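Local coordinates for protein possible prolidase (Bifidobacterium longum NCC2705, PDB 2P9B) that is a putative prolidase of the amidohydrolase family, probably a hydrolase acting on carbon-nitrogen bonds, at residues A187-V191 with A231-A236; A330-H334 with A367-E373. Numbering follows the deposited sequence.

Overall arrangement
Both contacts lie in the amidohydrolase part of the chain, but they share no element and do not touch: their centres are 33 Å apart and their nearest atoms about 19 Å apart. Interaction 1 pairs two helices, 184-196 and 226-238, side by side, and is largely buried, with alanine, valine and isoleucine packing on strands 166-167, 202-205 and 243-247 and a salt-bridge network along the outer edge. Interaction 2, only partly buried, sets the C-terminal end of helix 313-335 against the link between helices 356-367 and 371-385; it relies on a histidine-phenylalanine stack, an alanine pair and a water between backbone carbonyls. In sequence, interaction 1 is complete before interaction 2 begins.

Interaction 1 (A187-V191 with A231-A236); sequences ARTAV and AICDEA
Two helical segments, 187-191 and 231-236, run in the same general direction, their axes 8.3 Å apart at closest approach and crossing at -38°; Arg188 and Ile232 are nearest in register, CA to CA 5.3 Å. Arg188 gives up the most surface. With chi1 and chi2 both t and chi3 m, it reaches over to the neighbouring helix, where Arg188 NH1 forms salt bridges with Asp234 OD2 at 2.8 Å and Glu235 OE1 at 3.0 Å; Arg188 NH2 adds a weak hydrogen bond to Asp234 OD2 at 3.2 Å. Ala231 O lies over one face of the guanidinium. Val191 (chi1 p) points toward the partner helix, its CG1 3.5 Å from Glu235 CG and its CG2 4.2 Å from Ile232 CG2. Ile232 (chi1 m, chi2 t) also brings CG1 within 3.7 Å of Ala187 CB, and both Val191 and Ile232 rest on Ile202 of strand 202-205. Side-by-side helices of like direction, packed on parallel strands, are consistent with the TIM-barrel fold of amidohydrolases.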
# COMPACT_ATOMS: atom_id res chain seq x y z
N ALA A 187 14.76 -1.62 -22.03
CA ALA A 187 13.89 -1.25 -20.92
C ALA A 187 12.59 -0.61 -21.40
O ALA A 187 11.52 -0.90 -20.87
CB ALA A 187 14.62 -0.28 -19.98
N ARG A 188 12.68 0.26 -22.39
CA ARG A 188 11.49 0.93 -22.92
C ARG A 188 10.56 -0.08 -23.58
O ARG A 188 9.34 0.01 -23.47
CB ARG A 188 11.88 2.02 -23.93
CG ARG A 188 10.72 2.92 -24.34
CD ARG A 188 11.16 3.99 -25.34
NE ARG A 188 12.02 5.01 -24.74
CZ ARG A 188 11.58 6.04 -24.00
NH1 ARG A 188 10.29 6.19 -23.76
NH2 ARG A 188 12.45 6.92 -23.52
N THR A 189 11.15 -1.05 -24.28
CA THR A 189 10.35 -2.07 -24.95
C THR A 189 9.65 -2.94 -23.91
O THR A 189 8.50 -3.33 -24.09
CB THR A 189 11.23 -2.97 -25.84
OG1 THR A 189 11.82 -2.18 -26.88
CG2 THR A 189 10.40 -4.08 -26.46
N ALA A 190 10.34 -3.24 -22.82
CA ALA A 190 9.78 -4.06 -21.77
C ALA A 190 8.59 -3.39 -21.09
O ALA A 190 7.56 -4.02 -20.87
CB ALA A 190 10.85 -4.41 -20.75
N VAL A 191 8.72 -2.11 -20.77
CA VAL A 191 7.63 -1.40 -20.12
C VAL A 191 6.44 -1.29 -21.07
O VAL A 191 5.29 -1.36 -20.65
CB VAL A 191 8.08 0.01 -19.64
CG1 VAL A 191 8.45 0.88 -20.83
CG2 VAL A 191 6.96 0.66 -18.83
N ALA A 231 14.17 5.61 -19.11
CA ALA A 231 13.41 5.17 -20.27
C ALA A 231 12.09 4.55 -19.81
O ALA A 231 11.05 4.75 -20.42
CB ALA A 231 14.22 4.16 -21.09
N ILE A 232 12.16 3.78 -18.72
CA ILE A 232 10.97 3.14 -18.17
C ILE A 232 9.99 4.19 -17.66
O ILE A 232 8.80 4.13 -17.95
CB ILE A 232 11.35 2.19 -17.01
CG1 ILE A 232 12.14 1.00 -17.56
CG2 ILE A 232 10.09 1.70 -16.30
CD1 ILE A 232 12.73 0.10 -16.48
N CYS A 233 10.50 5.17 -16.91
CA CYS A 233 9.65 6.22 -16.37
C CYS A 233 9.04 7.10 -17.45
O CYS A 233 7.87 7.46 -17.38
CB CYS A 233 10.43 7.07 -15.38
SG CYS A 233 10.79 6.20 -13.85
N ASP A 234 9.83 7.46 -18.46
CA ASP A 234 9.33 8.30 -19.54
C ASP A 234 8.14 7.63 -20.22
O ASP A 234 7.10 8.25 -20.43
CB ASP A 234 10.43 8.56 -20.57
CG ASP A 234 9.95 9.39 -21.75
OD1 ASP A 234 9.54 10.55 -21.54
OD2 ASP A 234 9.99 8.88 -22.90
N GLU A 235 8.31 6.36 -20.56
CA GLU A 235 7.27 5.59 -21.23
C GLU A 235 6.02 5.41 -20.37
O GLU A 235 4.90 5.63 -20.83
CB GLU A 235 7.82 4.22 -21.63
CG GLU A 235 6.96 3.44 -22.60
CD GLU A 235 6.76 4.17 -23.92
OE1 GLU A 235 7.73 4.75 -24.44
OE2 GLU A 235 5.62 4.14 -24.44
N ALA A 236 6.21 5.03 -19.11
CA ALA A 236 5.06 4.84 -18.22
C ALA A 236 4.28 6.13 -18.02
O ALA A 236 3.06 6.14 -18.07
CB ALA A 236 5.54 4.31 -16.88

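Interaction 2 (A330-H334 with A367-E373); sequences ARQAH and AGFSPAE
Segment 330-334 is regular helix, with His334 N bonded to Ala330 O at 2.9 Å. Segment 367-373 passes through Gly368, which has positive phi (71/19) after the preceding helix, then through extended Phe369 and Ser370, and re-enters helix at Pro371. The backbones come closest at Arg331 and Ala367, CA to CA 4.1 Å. A water bridges them there, donating to Arg331 O at 2.9 Å and Ala367 O at 3.2 Å, while Ala330 CB meets Ala367 CB at 3.8 Å. His334 (chi1 t, chi2 62°) points toward the loop and stacks its ring on that of Phe369 (chi1 m) in an offset arrangement, centroids 4.1 Å apart and planes at 22°. His334 NE2 lies 3.2 Å from Gly368 O and 3.0 Å from Glu373 OE1, the latter oxygen lying at the ring edge. Glu373 OE1 also accepts from Ser370 N at 3.0 Å, and Ser370 OG (chi1 p) accepts from Glu373 N at 3.1 Å. His334 thus packs on the connection leading into helix 371-385. The reciprocal bonds join the N-cap residue to the first turn of that helix, which begins with a classic capping box.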
# COMPACT_ATOMS: atom_id res chain seq x y z
N ALA A 330 13.33 6.58 7.01
CA ALA A 330 11.92 6.89 7.21
C ALA A 330 11.79 8.01 8.23
O ALA A 330 10.95 8.90 8.09
CB ALA A 330 11.17 5.65 7.68
N ARG A 331 12.62 7.97 9.26
CA ARG A 331 12.58 8.99 10.30
C ARG A 331 13.00 10.32 9.70
O ARG A 331 12.39 11.36 9.97
CB ARG A 331 13.53 8.62 11.44
CG ARG A 331 13.42 9.53 12.65
CD ARG A 331 14.70 9.47 13.49
NE ARG A 331 15.83 10.07 12.78
CZ ARG A 331 15.91 11.36 12.48
NH1 ARG A 331 14.93 12.19 12.83
NH2 ARG A 331 16.97 11.83 11.84
N GLN A 332 14.05 10.30 8.89
CA GLN A 332 14.55 11.51 8.26
C GLN A 332 13.48 12.08 7.34
O GLN A 332 13.19 13.27 7.38
CB GLN A 332 15.81 11.21 7.46
CG GLN A 332 16.96 10.72 8.31
CD GLN A 332 18.13 10.27 7.49
OE1 GLN A 332 17.97 9.53 6.52
NE2 GLN A 332 19.33 10.71 7.87
N ALA A 333 12.89 11.22 6.52
CA ALA A 333 11.85 11.64 5.60
C ALA A 333 10.69 12.28 6.36
O ALA A 333 10.15 13.31 5.94
CB ALA A 333 11.36 10.45 4.77
N HIS A 334 10.30 11.67 7.47
CA HIS A 334 9.20 12.20 8.29
C HIS A 334 9.60 13.57 8.82
O HIS A 334 8.81 14.51 8.80
CB HIS A 334 8.90 11.25 9.45
CG HIS A 334 7.75 11.69 10.30
ND1 HIS A 334 6.47 11.82 9.81
CD2 HIS A 334 7.69 12.01 11.62
CE1 HIS A 334 5.67 12.20 10.79
NE2 HIS A 334 6.38 12.33 11.89
N ALA A 367 9.62 5.38 13.03
CA ALA A 367 9.80 6.59 12.23
C ALA A 367 9.31 7.89 12.83
O ALA A 367 9.19 8.90 12.13
CB ALA A 367 9.17 6.39 10.86
N GLY A 368 9.02 7.88 14.13
CA GLY A 368 8.57 9.09 14.79
C GLY A 368 7.17 9.57 14.43
O GLY A 368 6.85 10.74 14.66
N PHE A 369 6.34 8.69 13.88
CA PHE A 369 4.98 9.06 13.53
C PHE A 369 4.09 9.01 14.75
O PHE A 369 4.33 8.24 15.68
CB PHE A 369 4.35 8.08 12.53
CG PHE A 369 4.69 8.34 11.11
CD1 PHE A 369 3.67 8.60 10.19
CD2 PHE A 369 6.00 8.25 10.66
CE1 PHE A 369 3.96 8.77 8.84
CE2 PHE A 369 6.30 8.42 9.31
CZ PHE A 369 5.28 8.67 8.40
N SER A 370 3.05 9.83 14.74
CA SER A 370 2.07 9.81 15.81
C SER A 370 0.99 8.90 15.21
O SER A 370 0.96 8.70 13.99
CB SER A 370 1.49 11.21 16.02
OG SER A 370 0.68 11.60 14.93
N PRO A 371 0.12 8.33 16.05
CA PRO A 371 -0.93 7.46 15.49
C PRO A 371 -1.74 8.18 14.42
O PRO A 371 -2.06 7.60 13.37
CB PRO A 371 -1.77 7.12 16.72
CG PRO A 371 -0.73 7.03 17.79
CD PRO A 371 0.13 8.25 17.52
N ALA A 372 -2.07 9.43 14.68
CA ALA A 372 -2.85 10.24 13.74
C ALA A 372 -2.14 10.33 12.39
O ALA A 372 -2.76 10.16 11.34
CB ALA A 372 -3.07 11.64 14.31
N GLU A 373 -0.84 10.61 12.43
CA GLU A 373 -0.07 10.72 11.20
C GLU A 373 0.01 9.39 10.46
O GLU A 373 0.04 9.35 9.24
CB GLU A 373 1.34 11.22 11.51
CG GLU A 373 1.36 12.60 12.14
CD GLU A 373 2.75 13.05 12.53
OE1 GLU A 373 3.54 12.19 12.98
OE2 GLU A 373 3.05 14.25 12.39
O HOH W 1 10.77 11.73 12.32